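Local structure of putative capsular polysaccharide biosynthesis protein (Streptococcus pneumoniae serotype 4, 6EWR) at residues F114-D119 against K130-V135; I171-D176 against I193-S198; A300-H305 against T400-S405; H305-K310 against L320-V325. The protein binds a pyridoxal-phosphate-type cofactor and is probably an aminotransferase of capsular polysaccharide biosynthesis. All coordinates share one frame; numbering follows the deposited sequence.

In the fold
Following the chain from its N terminus, contact 1 closes first, bringing 114-119 back against 130-135 across helix 118-124. Contact 2 follows in series: strand 172-176 pairs with strand 196-200 after a loop without helix. The two meet inside the large mixed sheet, where strands 129-132 and 172-176 are neighbours and Ile-132 and Pro-134 probably hydrogen-bond to Val-174 and Asp-176. Contact 3 spans the longest loop, from 300-305 to the C-terminal helix 391-408, and contact 4 falls wholly within it. These last two share His-305; contact 4 pairs two strands of the small antiparallel sheet, and contact 3 packs the C-terminal helix on it. Phe-114 against Leu-307 joins contact 1 to contact 4.

Contact 1. Residues F114-D119 against K130-V135; sequences FEMDYD and KVIIPV
A small, buried apolar contact joins Phe-114 and Met-116, in the loop leading into helix 118-124, to Ile-132, Pro-134 and Val-135 at and just beyond the end of strand 129-132. Met-116 does most of the work through its terminal methyl. The chain runs extended to SD and then bends (chi3 -71°), which turns CE against two neighbours: CE sits 3.9 Å from Ile-132 CG2 and 4.4 Å from Pro-134 CB. Ile-84 and Pro-86 of strand 82-86 also touch this methionine. Further up, Phe-114 brings a ring corner to the backbone, with CE2 3.3 Å from Val-135 O, while Glu-115 CG lies over one face of the same ring near its rim. Behind the methionine, Tyr-118 folds back over the loop: Met-116 O sits above the centre of its ring. Glu-115 OE1 accepts from Asp-143 N. Asp-117 N-caps the helix through OD1, which accepts weakly from Asp-119 N and also from Leu-120 N. The helix thus connects to a parallel strand of the mixed sheet, and that strand leads to Val-135, which touches the bound cofactor, as expected of the large domain of a PLP-dependent aminotransferase.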
loop_
_atom_site.group_PDB
_atom_site.type_symbol
_atom_site.label_atom_id
_atom_site.label_comp_id
_atom_site.label_asym_id
_atom_site.label_seq_id
_atom_site.Cartn_x
_atom_site.Cartn_y
_atom_site.Cartn_z
ATOM N N PHE A 114 -26.475 9.210 12.098
ATOM C CA PHE A 114 -25.674 8.104 11.574
ATOM C C PHE A 114 -25.183 7.134 12.642
ATOM O O PHE A 114 -24.834 6.009 12.319
ATOM C CB PHE A 114 -24.457 8.634 10.795
ATOM C CG PHE A 114 -23.474 9.393 11.649
ATOM C CD1 PHE A 114 -23.624 10.768 11.867
ATOM C CD2 PHE A 114 -22.418 8.732 12.250
ATOM C CE1 PHE A 114 -22.748 11.460 12.674
ATOM C CE2 PHE A 114 -21.539 9.418 13.073
ATOM C CZ PHE A 114 -21.696 10.786 13.266
ATOM N N GLU A 115 -25.125 7.557 13.903
ATOM C CA GLU A 115 -24.484 6.724 14.916
ATOM C C GLU A 115 -25.226 5.409 15.110
ATOM O O GLU A 115 -26.433 5.357 14.965
ATOM C CB GLU A 115 -24.395 7.458 16.249
ATOM C CG GLU A 115 -23.515 8.704 16.264
ATOM C CD GLU A 115 -23.260 9.221 17.661
ATOM O OE1 GLU A 115 -22.893 8.392 18.533
ATOM O OE2 GLU A 115 -23.418 10.441 17.899
ATOM N N MET A 116 -24.496 4.349 15.419
ATOM C CA MET A 116 -25.120 3.084 15.852
ATOM C C MET A 116 -26.144 3.318 16.962
ATOM O O MET A 116 -25.969 4.212 17.784
ATOM C CB MET A 116 -24.063 2.062 16.288
ATOM C CG MET A 116 -23.330 1.452 15.115
ATOM S SD MET A 116 -22.038 0.289 15.541
ATOM C CE MET A 116 -20.818 1.431 16.228
ATOM N N ASP A 117 -27.230 2.547 16.942
ATOM C CA ASP A 117 -28.134 2.461 18.095
ATOM C C ASP A 117 -27.349 1.662 19.134
ATOM O O ASP A 117 -27.046 0.476 18.938
ATOM C CB ASP A 117 -29.455 1.776 17.724
ATOM C CG ASP A 117 -30.387 1.556 18.931
ATOM O OD1 ASP A 117 -29.897 1.261 20.048
ATOM O OD2 ASP A 117 -31.620 1.651 18.765
ATOM N N TYR A 118 -27.020 2.315 20.241
ATOM C CA TYR A 118 -26.152 1.721 21.246
ATOM C C TYR A 118 -26.850 0.623 22.065
ATOM O O TYR A 118 -26.169 -0.255 22.597
ATOM C CB TYR A 118 -25.484 2.820 22.099
ATOM C CG TYR A 118 -24.618 3.720 21.218
ATOM C CD1 TYR A 118 -23.538 3.190 20.521
ATOM C CD2 TYR A 118 -24.910 5.069 21.038
ATOM C CE1 TYR A 118 -22.754 3.960 19.680
ATOM C CE2 TYR A 118 -24.138 5.860 20.207
ATOM C CZ TYR A 118 -23.057 5.307 19.520
ATOM O OH TYR A 118 -22.271 6.074 18.676
ATOM N N ASP A 119 -28.187 0.627 22.118
ATOM C CA ASP A 119 -28.891 -0.545 22.640
ATOM C C ASP A 119 -28.615 -1.755 21.767
ATOM O O ASP A 119 -28.264 -2.802 22.292
ATOM C CB ASP A 119 -30.415 -0.321 22.771
ATOM C CG ASP A 119 -30.766 0.760 23.751
ATOM O OD1 ASP A 119 -29.971 0.959 24.712
ATOM O OD2 ASP A 119 -31.835 1.398 23.554
ATOM N N LYS A 130 -14.219 -8.512 19.706
ATOM C CA LYS A 130 -12.887 -7.975 20.027
ATOM C C LYS A 130 -12.737 -6.472 19.860
ATOM O O LYS A 130 -11.976 -5.850 20.610
ATOM C CB LYS A 130 -11.825 -8.686 19.182
ATOM C CG LYS A 130 -11.618 -10.155 19.560
ATOM C CD LYS A 130 -11.192 -10.347 20.997
ATOM C CE LYS A 130 -10.646 -11.727 21.262
ATOM N NZ LYS A 130 -11.648 -12.772 20.985
ATOM N N VAL A 131 -13.437 -5.902 18.874
ATOM C CA VAL A 131 -13.324 -4.487 18.508
ATOM C C VAL A 131 -14.695 -3.923 18.089
ATOM O O VAL A 131 -15.504 -4.620 17.452
ATOM C CB VAL A 131 -12.314 -4.319 17.348
ATOM C CG1 VAL A 131 -12.320 -2.903 16.787
ATOM C CG2 VAL A 131 -10.920 -4.726 17.790
ATOM N N ILE A 132 -14.972 -2.686 18.503
ATOM C CA ILE A 132 -16.022 -1.859 17.889
ATOM C C ILE A 132 -15.303 -0.798 17.061
ATOM O O ILE A 132 -14.325 -0.184 17.539
ATOM C CB ILE A 132 -16.934 -1.178 18.939
ATOM C CG1 ILE A 132 -17.583 -2.229 19.856
ATOM C CG2 ILE A 132 -18.019 -0.343 18.242
ATOM C CD1 ILE A 132 -18.106 -1.695 21.160
ATOM N N ILE A 133 -15.755 -0.611 15.821
ATOM C CA ILE A 133 -15.258 0.448 14.945
ATOM C C ILE A 133 -16.387 1.441 14.682
ATOM O O ILE A 133 -17.147 1.271 13.728
ATOM C CB ILE A 133 -14.730 -0.080 13.592
ATOM C CG1 ILE A 133 -13.667 -1.144 13.806
ATOM C CG2 ILE A 133 -14.149 1.070 12.754
ATOM C CD1 ILE A 133 -13.127 -1.740 12.512
ATOM N N PRO A 134 -16.502 2.489 15.512
ATOM C CA PRO A 134 -17.410 3.566 15.138
ATOM C C PRO A 134 -16.788 4.410 14.046
ATOM O O PRO A 134 -15.557 4.436 13.913
ATOM C CB PRO A 134 -17.565 4.381 16.437
ATOM C CG PRO A 134 -16.606 3.777 17.433
ATOM C CD PRO A 134 -15.710 2.847 16.695
ATOM N N VAL A 135 -17.631 5.083 13.268
ATOM C CA VAL A 135 -17.141 5.953 12.189
ATOM C C VAL A 135 -17.606 7.356 12.472
ATOM O O VAL A 135 -18.785 7.594 12.699
ATOM C CB VAL A 135 -17.560 5.470 10.779
ATOM C CG1 VAL A 135 -19.035 5.125 10.693
ATOM C CG2 VAL A 135 -17.224 6.504 9.717
#

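Contact 2. Residues I171-D176 against I193-S198; sequences IVIVSD and IADFTS. With PMP (4'-deoxy-4'-aminopyridoxal-5'-phosphate), chain E.
Val-172 opens the pairing by placing CG1 against Asp-195 CB and at the edge of the Phe-196 ring, 3.8 Å from its CD1. At Ile-173 the backbone is gripped at both ends. Its N donates to Asp-195 OD2 (2.7 Å, 164°), which accepts through the lone pair facing away from the other oxygen, while Ile-173 O accepts from Phe-196 N at 3.3 Å and, weakly, from Asp-195 N. Arg-170 forms a salt bridge with Asp-195 OD1, so both oxygens of that carboxylate are engaged. From Val-174 onward the strands run parallel. Both methyls of Val-174 face Phe-196 CB, each 4.1 Å from it, and helix 64-74 covers this face. Ser-175 turns to the other face, its CB 3.7 Å from Ala-194 CB; its OG has Glu-136 and Ser-177 as partners. Ser-175 N donates to Phe-196 O at 2.7 Å, and Ser-198 N reaches Ser-175 O at 3.0 Å, almost in line with the carbonyl. Asp-176 ends the strand with CG anti to the backbone N (chi1 -175°), which carries the carboxylate forward to the cofactor, where OD2 lies 2.7 Å from N1 of the PMP pyridine. Ser-93 OG also bonds OD2, and Ala-178 N holds OD1, fixing the group's rotation. An acidic side chain facing the pyridine nitrogen is the hallmark of PLP aminotransferases, where it is understood to favour a protonated ring nitrogen and thereby strengthen the cofactor as an electron sink.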
loop_
_atom_site.group_PDB
_atom_site.type_symbol
_atom_site.label_atom_id
_atom_site.label_comp_id
_atom_site.label_asym_id
_atom_site.label_seq_id
_atom_site.Cartn_x
_atom_site.Cartn_y
_atom_site.Cartn_z
ATOM N N ILE A 171 -13.410 -4.992 25.200
ATOM C CA ILE A 171 -13.529 -4.715 23.780
ATOM C C ILE A 171 -12.728 -3.436 23.552
ATOM O O ILE A 171 -12.762 -2.516 24.385
ATOM C CB ILE A 171 -15.012 -4.577 23.339
ATOM C CG1 ILE A 171 -15.701 -5.948 23.444
ATOM C CG2 ILE A 171 -15.099 -4.085 21.900
ATOM C CD1 ILE A 171 -17.200 -5.916 23.443
ATOM N N VAL A 172 -11.956 -3.416 22.470
ATOM C CA VAL A 172 -11.171 -2.249 22.087
ATOM C C VAL A 172 -11.979 -1.358 21.146
ATOM O O VAL A 172 -12.525 -1.830 20.168
ATOM C CB VAL A 172 -9.827 -2.689 21.435
ATOM C CG1 VAL A 172 -9.014 -1.481 20.936
ATOM C CG2 VAL A 172 -8.994 -3.412 22.494
ATOM N N ILE A 173 -12.034 -0.069 21.423
ATOM C CA ILE A 173 -12.741 0.849 20.505
ATOM C C ILE A 173 -11.726 1.497 19.561
ATOM O O ILE A 173 -10.821 2.177 20.033
ATOM C CB ILE A 173 -13.565 1.902 21.268
ATOM C CG1 ILE A 173 -14.334 1.222 22.410
ATOM C CG2 ILE A 173 -14.515 2.603 20.306
ATOM C CD1 ILE A 173 -15.430 2.059 23.042
ATOM N N VAL A 174 -11.891 1.258 18.257
ATOM C CA VAL A 174 -11.022 1.789 17.184
ATOM C C VAL A 174 -11.785 2.738 16.287
ATOM O O VAL A 174 -12.655 2.329 15.559
ATOM C CB VAL A 174 -10.466 0.662 16.279
ATOM C CG1 VAL A 174 -9.570 1.242 15.188
ATOM C CG2 VAL A 174 -9.703 -0.367 17.112
ATOM N N SER A 175 -11.421 4.003 16.308
ATOM C CA SER A 175 -12.172 5.030 15.586
ATOM C C SER A 175 -11.826 5.037 14.120
ATOM O O SER A 175 -10.686 5.300 13.769
ATOM C CB SER A 175 -11.896 6.426 16.172
ATOM O OG SER A 175 -12.330 7.461 15.294
ATOM N N ASP A 176 -12.809 4.804 13.253
ATOM C CA ASP A 176 -12.625 5.178 11.848
ATOM C C ASP A 176 -12.766 6.714 11.704
ATOM O O ASP A 176 -13.862 7.227 11.415
ATOM C CB ASP A 176 -13.611 4.432 10.946
ATOM C CG ASP A 176 -13.367 4.718 9.445
ATOM O OD1 ASP A 176 -12.591 5.637 9.096
ATOM O OD2 ASP A 176 -13.941 4.018 8.603
ATOM N N ILE A 193 -9.522 10.004 21.850
ATOM C CA ILE A 193 -10.752 9.564 22.491
ATOM C C ILE A 193 -10.838 8.035 22.461
ATOM O O ILE A 193 -10.888 7.386 23.510
ATOM C CB ILE A 193 -12.005 10.204 21.834
ATOM C CG1 ILE A 193 -11.915 11.742 21.801
ATOM C CG2 ILE A 193 -13.260 9.850 22.609
ATOM C CD1 ILE A 193 -12.491 12.339 20.537
ATOM N N ALA A 194 -10.861 7.456 21.273
ATOM C CA ALA A 194 -10.929 6.010 21.133
ATOM C C ALA A 194 -9.580 5.390 21.452
ATOM O O ALA A 194 -8.560 6.119 21.504
ATOM C CB ALA A 194 -11.370 5.641 19.735
ATOM N N ASP A 195 -9.561 4.066 21.642
ATOM C CA ASP A 195 -8.318 3.372 22.029
ATOM C C ASP A 195 -7.281 3.446 20.908
ATOM O O ASP A 195 -6.114 3.728 21.171
ATOM C CB ASP A 195 -8.573 1.906 22.431
ATOM C CG ASP A 195 -9.586 1.785 23.555
ATOM O OD1 ASP A 195 -9.328 2.325 24.664
ATOM O OD2 ASP A 195 -10.649 1.152 23.344
ATOM N N PHE A 196 -7.718 3.179 19.679
ATOM C CA PHE A 196 -6.929 3.471 18.473
ATOM C C PHE A 196 -7.771 4.287 17.509
ATOM O O PHE A 196 -9.003 4.231 17.559
ATOM C CB PHE A 196 -6.504 2.196 17.756
ATOM C CG PHE A 196 -5.590 1.340 18.577
ATOM C CD1 PHE A 196 -6.106 0.535 19.601
ATOM C CD2 PHE A 196 -4.223 1.322 18.339
ATOM C CE1 PHE A 196 -5.283 -0.250 20.373
ATOM C CE2 PHE A 196 -3.391 0.525 19.105
ATOM C CZ PHE A 196 -3.930 -0.261 20.125
ATOM N N THR A 197 -7.109 5.061 16.653
ATOM C CA THR A 197 -7.824 5.850 15.661
ATOM C C THR A 197 -7.076 5.817 14.357
ATOM O O THR A 197 -5.854 5.873 14.371
ATOM C CB THR A 197 -7.953 7.301 16.114
ATOM O OG1 THR A 197 -8.609 7.363 17.388
ATOM C CG2 THR A 197 -8.767 8.094 15.108
ATOM N N SER A 198 -7.790 5.702 13.242
ATOM C CA SER A 198 -7.181 5.783 11.896
ATOM C C SER A 198 -7.645 7.030 11.146
ATOM O O SER A 198 -8.820 7.379 11.202
ATOM C CB SER A 198 -7.532 4.545 11.067
ATOM O OG SER A 198 -8.939 4.455 10.940
HETATM N N1 PMP E . -13.634 5.088 6.151
HETATM C C2 PMP E . -14.439 6.038 5.592
HETATM C C2A PMP E . -15.740 6.414 6.242
HETATM C C3 PMP E . -14.047 6.704 4.331
HETATM O O3 PMP E . -14.826 7.646 3.708
HETATM C C4 PMP E . -12.749 6.285 3.753
HETATM C C4A PMP E . -12.301 6.942 2.469
HETATM N N4A PMP E . -11.719 6.028 1.472
HETATM C C5 PMP E . -11.935 5.232 4.458
HETATM C C6 PMP E . -12.444 4.687 5.641
HETATM C C5A PMP E . -10.595 4.766 3.894
HETATM O O4P PMP E . -9.859 5.859 3.296
HETATM P P PMP E . -8.493 5.612 2.489
HETATM O O1P PMP E . -8.039 4.222 2.801
HETATM O O2P PMP E . -7.449 6.661 2.911
HETATM O O3P PMP E . -8.800 5.721 1.029
#

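Contact 3. Residues A300-H305 against T400-S405; sequences AGSRIH and TFKTVS
Ile-304 lies across the ring of Phe-401, and this pair forms the dense part of the contact between the start of strand 304-306 and the C-terminal helix. Its CD1 stands over one face, 3.9 Å from the ring centroid and 18° off the normal, in a CH-pi contact. CG1 covers the same ring, and CG2 comes to 3.5 Å from Phe-401 CE2, so three carbons of one isoleucine bear on the aromatic group. Phe-401 reaches the strand because its CG is anti to the backbone N (chi1 -169°). The same CD1 also meets Lys-402 CG and Ser-405 OG, each at 4.0 Å. That serine hydroxyl is spent on its own helix: Phe-401 O accepts from Ser-405 OG at 2.7 Å and from Ser-405 N, the two donors coming from opposite faces of the carbonyl plane.

The other side is much looser. Ser-302 CB meets only the aliphatic part of Lys-402, 4.0 Å from CD, while the lysine ammonium goes on to Gly-298 O. Ser-302 OG accepts from Ile-304 N in an ST turn and also bonds Phe-299 O, just after the exposed residues Ala-300 and Gly-301. Inward, Phe-401 continues onto Ile-336 and Leu-340 of helix 330-342 and onto strands 321-325 and 380-383, so helix 391-408 packs against the small antiparallel sheet with helix 330-342 beside it.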
loop_
_atom_site.group_PDB
_atom_site.type_symbol
_atom_site.label_atom_id
_atom_site.label_comp_id
_atom_site.label_asym_id
_atom_site.label_seq_id
_atom_site.Cartn_x
_atom_site.Cartn_y
_atom_site.Cartn_z
ATOM N N ALA A 300 -32.391 26.601 6.971
ATOM C CA ALA A 300 -33.263 26.659 8.148
ATOM C C ALA A 300 -34.705 26.908 7.747
ATOM O O ALA A 300 -34.984 27.708 6.852
ATOM C CB ALA A 300 -32.801 27.736 9.107
ATOM N N GLY A 301 -35.618 26.181 8.382
ATOM C CA GLY A 301 -37.038 26.265 8.020
ATOM C C GLY A 301 -37.437 25.599 6.711
ATOM O O GLY A 301 -38.608 25.664 6.325
ATOM N N SER A 302 -36.493 24.937 6.042
ATOM C CA SER A 302 -36.776 24.166 4.835
ATOM C C SER A 302 -36.940 22.662 5.145
ATOM O O SER A 302 -36.765 22.195 6.285
ATOM C CB SER A 302 -35.672 24.399 3.800
ATOM O OG SER A 302 -34.464 23.774 4.168
ATOM N N ARG A 303 -37.297 21.907 4.107
ATOM C CA ARG A 303 -37.349 20.452 4.224
ATOM C C ARG A 303 -35.968 19.782 4.122
ATOM O O ARG A 303 -35.854 18.581 4.381
ATOM C CB ARG A 303 -38.368 19.859 3.238
ATOM C CG ARG A 303 -39.806 20.136 3.694
ATOM C CD ARG A 303 -40.827 19.834 2.608
ATOM N NE ARG A 303 -40.679 20.786 1.513
ATOM C CZ ARG A 303 -41.471 20.856 0.440
ATOM N NH1 ARG A 303 -42.500 20.023 0.298
ATOM N NH2 ARG A 303 -41.250 21.791 -0.490
ATOM N N ILE A 304 -34.937 20.551 3.778
ATOM C CA ILE A 304 -33.561 20.059 3.759
ATOM C C ILE A 304 -32.989 20.129 5.179
ATOM O O ILE A 304 -32.858 21.199 5.736
ATOM C CB ILE A 304 -32.725 20.860 2.739
ATOM C CG1 ILE A 304 -33.230 20.548 1.319
ATOM C CG2 ILE A 304 -31.249 20.545 2.857
ATOM C CD1 ILE A 304 -33.318 21.762 0.422
ATOM N N HIS A 305 -32.666 18.968 5.747
ATOM C CA HIS A 305 -32.235 18.818 7.151
ATOM C C HIS A 305 -30.765 18.357 7.219
ATOM O O HIS A 305 -30.483 17.187 7.011
ATOM C CB HIS A 305 -33.124 17.794 7.881
ATOM C CG HIS A 305 -34.577 18.170 7.950
ATOM N ND1 HIS A 305 -35.013 19.443 8.264
ATOM C CD2 HIS A 305 -35.701 17.424 7.791
ATOM C CE1 HIS A 305 -36.336 19.466 8.273
ATOM N NE2 HIS A 305 -36.777 18.254 7.995
ATOM N N THR A 400 -30.815 26.771 -5.330
ATOM C CA THR A 400 -31.184 25.760 -6.307
ATOM C C THR A 400 -31.739 24.533 -5.620
ATOM O O THR A 400 -32.820 24.054 -5.992
ATOM C CB THR A 400 -29.993 25.342 -7.176
ATOM O OG1 THR A 400 -29.367 26.514 -7.725
ATOM C CG2 THR A 400 -30.451 24.385 -8.292
ATOM N N PHE A 401 -31.017 24.043 -4.609
ATOM C CA PHE A 401 -31.431 22.823 -3.895
ATOM C C PHE A 401 -32.847 22.974 -3.318
ATOM O O PHE A 401 -33.663 22.057 -3.455
ATOM C CB PHE A 401 -30.393 22.464 -2.803
ATOM C CG PHE A 401 -30.554 21.095 -2.170
ATOM C CD1 PHE A 401 -31.171 20.026 -2.823
ATOM C CD2 PHE A 401 -30.010 20.851 -0.902
ATOM C CE1 PHE A 401 -31.270 18.781 -2.210
ATOM C CE2 PHE A 401 -30.102 19.607 -0.307
ATOM C CZ PHE A 401 -30.735 18.574 -0.965
ATOM N N LYS A 402 -33.147 24.140 -2.718
ATOM C CA LYS A 402 -34.514 24.430 -2.229
ATOM C C LYS A 402 -35.565 24.413 -3.335
ATOM O O LYS A 402 -36.622 23.771 -3.168
ATOM C CB LYS A 402 -34.564 25.751 -1.452
ATOM C CG LYS A 402 -33.845 25.653 -0.115
ATOM C CD LYS A 402 -34.244 26.753 0.864
ATOM C CE LYS A 402 -34.050 28.158 0.306
ATOM N NZ LYS A 402 -33.905 29.164 1.392
ATOM N N THR A 403 -35.263 25.052 -4.473
ATOM C CA THR A 403 -36.177 25.081 -5.633
ATOM C C THR A 403 -36.362 23.704 -6.321
ATOM O O THR A 403 -37.502 23.319 -6.655
ATOM C CB THR A 403 -35.723 26.154 -6.655
ATOM O OG1 THR A 403 -35.893 27.452 -6.066
ATOM C CG2 THR A 403 -36.534 26.095 -7.961
ATOM N N VAL A 404 -35.258 22.976 -6.526
ATOM C CA VAL A 404 -35.314 21.656 -7.160
ATOM C C VAL A 404 -36.069 20.628 -6.301
ATOM O O VAL A 404 -36.781 19.786 -6.824
ATOM C CB VAL A 404 -33.884 21.171 -7.519
ATOM C CG1 VAL A 404 -33.826 19.662 -7.747
ATOM C CG2 VAL A 404 -33.357 21.928 -8.738
ATOM N N SER A 405 -35.896 20.700 -4.986
ATOM C CA SER A 405 -36.635 19.845 -4.052
ATOM C C SER A 405 -38.132 20.170 -4.032
ATOM O O SER A 405 -38.953 19.255 -4.052
ATOM C CB SER A 405 -36.064 19.972 -2.648
ATOM O OG SER A 405 -34.687 19.668 -2.664
#

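Contact 4. Residues H305-K310 against L320-V325; sequences HPLAHK and LYITRV
His-305 and Arg-324 form a hydrogen-bonded antiparallel pair at the edge of the small three-stranded sheet, strand 304-306 lying against the central strand 321-325. Each backbone N donates to the other's O at 2.9 Å. The next pair, Pro-306 with Thr-323, is non-hydrogen-bonded, and Leu-307 N then donates to Ile-322 O at 3.0 Å. Side chains follow this ladder. Pro-306 and Tyr-321 lie alongside each other and point the same way, with Pro-306 CB 3.5 Å from Tyr-321 CZ. Leu-307 likewise runs beside Ile-322, its CD1 3.6 Å from Ile-322 CG2.

Beyond these, second-shell bonds set the groups. Tyr-321 extends with CG anti to its own N (chi1 -157°), passing its hydroxyl to Asp-296 of helix 268-299 while its ring stacks on Tyr-295. Arg-324 is taken up by Asn-379, and Thr-323 OG1 by Ile-381 O, on the side of strand 380-383. Leu-307 continues onto Phe-114 and Ile-140, towards the large sheet's domain. Where the strands part, His-309 reaches across: Ser-316 holds ND1, and NE2 makes a weak bond to Leu-320 O, which lies in the plane of the ring at its edge. A water joins in, 3.0 Å from His-309 NE2, and donates to both Leu-307 O (2.9 Å) and Ile-322 O (2.6 Å).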
loop_
_atom_site.group_PDB
_atom_site.type_symbol
_atom_site.label_atom_id
_atom_site.label_comp_id
_atom_site.label_asym_id
_atom_site.label_seq_id
_atom_site.Cartn_x
_atom_site.Cartn_y
_atom_site.Cartn_z
ATOM N N HIS A 305 -32.666 18.968 5.747
ATOM C CA HIS A 305 -32.235 18.818 7.151
ATOM C C HIS A 305 -30.765 18.357 7.219
ATOM O O HIS A 305 -30.483 17.187 7.011
ATOM C CB HIS A 305 -33.124 17.794 7.881
ATOM C CG HIS A 305 -34.577 18.170 7.950
ATOM N ND1 HIS A 305 -35.013 19.443 8.264
ATOM C CD2 HIS A 305 -35.701 17.424 7.791
ATOM C CE1 HIS A 305 -36.336 19.466 8.273
ATOM N NE2 HIS A 305 -36.777 18.254 7.995
ATOM N N PRO A 306 -29.823 19.274 7.501
ATOM C CA PRO A 306 -28.429 18.854 7.549
ATOM C C PRO A 306 -28.077 18.187 8.859
ATOM O O PRO A 306 -28.643 18.553 9.890
ATOM C CB PRO A 306 -27.667 20.186 7.428
ATOM C CG PRO A 306 -28.541 21.146 8.155
ATOM C CD PRO A 306 -29.959 20.709 7.827
ATOM N N LEU A 307 -27.149 17.237 8.836
ATOM C CA LEU A 307 -26.541 16.786 10.086
ATOM C C LEU A 307 -25.814 17.970 10.682
ATOM O O LEU A 307 -25.195 18.787 9.948
ATOM C CB LEU A 307 -25.535 15.638 9.892
ATOM C CG LEU A 307 -26.104 14.295 9.425
ATOM C CD1 LEU A 307 -24.985 13.265 9.450
ATOM C CD2 LEU A 307 -27.314 13.822 10.226
ATOM N N ALA A 308 -25.896 18.057 12.006
ATOM C CA ALA A 308 -25.305 19.170 12.735
ATOM C C ALA A 308 -23.804 18.919 12.949
ATOM O O ALA A 308 -23.404 17.924 13.551
ATOM C CB ALA A 308 -26.016 19.372 14.072
ATOM N N HIS A 309 -22.996 19.867 12.468
ATOM C CA HIS A 309 -21.543 19.870 12.699
ATOM C C HIS A 309 -21.102 20.585 13.966
ATOM O O HIS A 309 -19.946 20.447 14.344
ATOM C CB HIS A 309 -20.827 20.470 11.504
ATOM C CG HIS A 309 -20.895 19.610 10.297
ATOM N ND1 HIS A 309 -19.934 18.682 9.999
ATOM C CD2 HIS A 309 -21.828 19.512 9.324
ATOM C CE1 HIS A 309 -20.254 18.062 8.877
ATOM N NE2 HIS A 309 -21.400 18.551 8.448
ATOM N N LYS A 310 -22.008 21.346 14.595
ATOM C CA LYS A 310 -21.785 21.926 15.916
ATOM C C LYS A 310 -22.847 21.418 16.858
ATOM O O LYS A 310 -24.004 21.686 16.629
ATOM C CB LYS A 310 -21.801 23.463 15.872
ATOM C CG LYS A 310 -21.441 24.173 17.186
ATOM C CD LYS A 310 -20.166 23.606 17.799
ATOM C CE LYS A 310 -19.575 24.388 18.957
ATOM N NZ LYS A 310 -18.283 23.699 19.253
ATOM N N LEU A 320 -18.053 16.585 5.276
ATOM C CA LEU A 320 -19.159 16.366 4.318
ATOM C C LEU A 320 -20.412 17.114 4.783
ATOM O O LEU A 320 -20.752 17.066 5.960
ATOM C CB LEU A 320 -19.471 14.883 4.210
ATOM C CG LEU A 320 -18.379 13.969 3.634
ATOM C CD1 LEU A 320 -18.789 12.505 3.689
ATOM C CD2 LEU A 320 -18.047 14.312 2.187
ATOM N N TYR A 321 -21.090 17.817 3.882
ATOM C CA TYR A 321 -22.391 18.404 4.195
ATOM C C TYR A 321 -23.500 17.402 3.858
ATOM O O TYR A 321 -24.191 17.504 2.859
ATOM C CB TYR A 321 -22.589 19.772 3.528
ATOM C CG TYR A 321 -23.618 20.642 4.243
ATOM C CD1 TYR A 321 -23.347 21.153 5.494
ATOM C CD2 TYR A 321 -24.864 20.933 3.678
ATOM C CE1 TYR A 321 -24.290 21.923 6.178
ATOM C CE2 TYR A 321 -25.807 21.709 4.358
ATOM C CZ TYR A 321 -25.513 22.194 5.605
ATOM O OH TYR A 321 -26.411 22.963 6.295
ATOM N N ILE A 322 -23.642 16.429 4.733
ATOM C CA ILE A 322 -24.713 15.457 4.677
ATOM C C ILE A 322 -26.031 16.150 5.018
ATOM O O ILE A 322 -26.107 16.885 6.022
ATOM C CB ILE A 322 -24.465 14.325 5.710
ATOM C CG1 ILE A 322 -23.151 13.592 5.509
ATOM C CG2 ILE A 322 -25.694 13.453 5.921
ATOM C CD1 ILE A 322 -23.142 12.243 4.836
ATOM N N THR A 323 -27.047 15.955 4.160
ATOM C CA THR A 323 -28.405 16.443 4.396
ATOM C C THR A 323 -29.368 15.339 4.087
ATOM O O THR A 323 -29.042 14.457 3.269
ATOM C CB THR A 323 -28.771 17.664 3.498
ATOM O OG1 THR A 323 -29.241 17.243 2.195
ATOM C CG2 THR A 323 -27.558 18.631 3.338
ATOM N N ARG A 324 -30.541 15.376 4.714
ATOM C CA ARG A 324 -31.651 14.507 4.324
ATOM C C ARG A 324 -32.862 15.351 4.012
ATOM O O ARG A 324 -33.148 16.310 4.732
ATOM C CB ARG A 324 -31.983 13.521 5.430
ATOM C CG ARG A 324 -30.804 12.623 5.803
ATOM C CD ARG A 324 -31.164 11.791 7.014
ATOM N NE ARG A 324 -32.296 10.900 6.725
ATOM C CZ ARG A 324 -33.088 10.336 7.633
ATOM N NH1 ARG A 324 -32.902 10.543 8.935
ATOM N NH2 ARG A 324 -34.081 9.540 7.221
ATOM N N VAL A 325 -33.560 15.027 2.927
ATOM C CA VAL A 325 -34.734 15.807 2.491
ATOM C C VAL A 325 -36.006 15.126 3.004
ATOM O O VAL A 325 -36.278 13.972 2.678
ATOM C CB VAL A 325 -34.763 15.972 0.953
ATOM C CG1 VAL A 325 -35.791 17.013 0.528
ATOM C CG2 VAL A 325 -33.389 16.396 0.457
HETATM O O HOH W 1 -24.170 18.044 7.340
#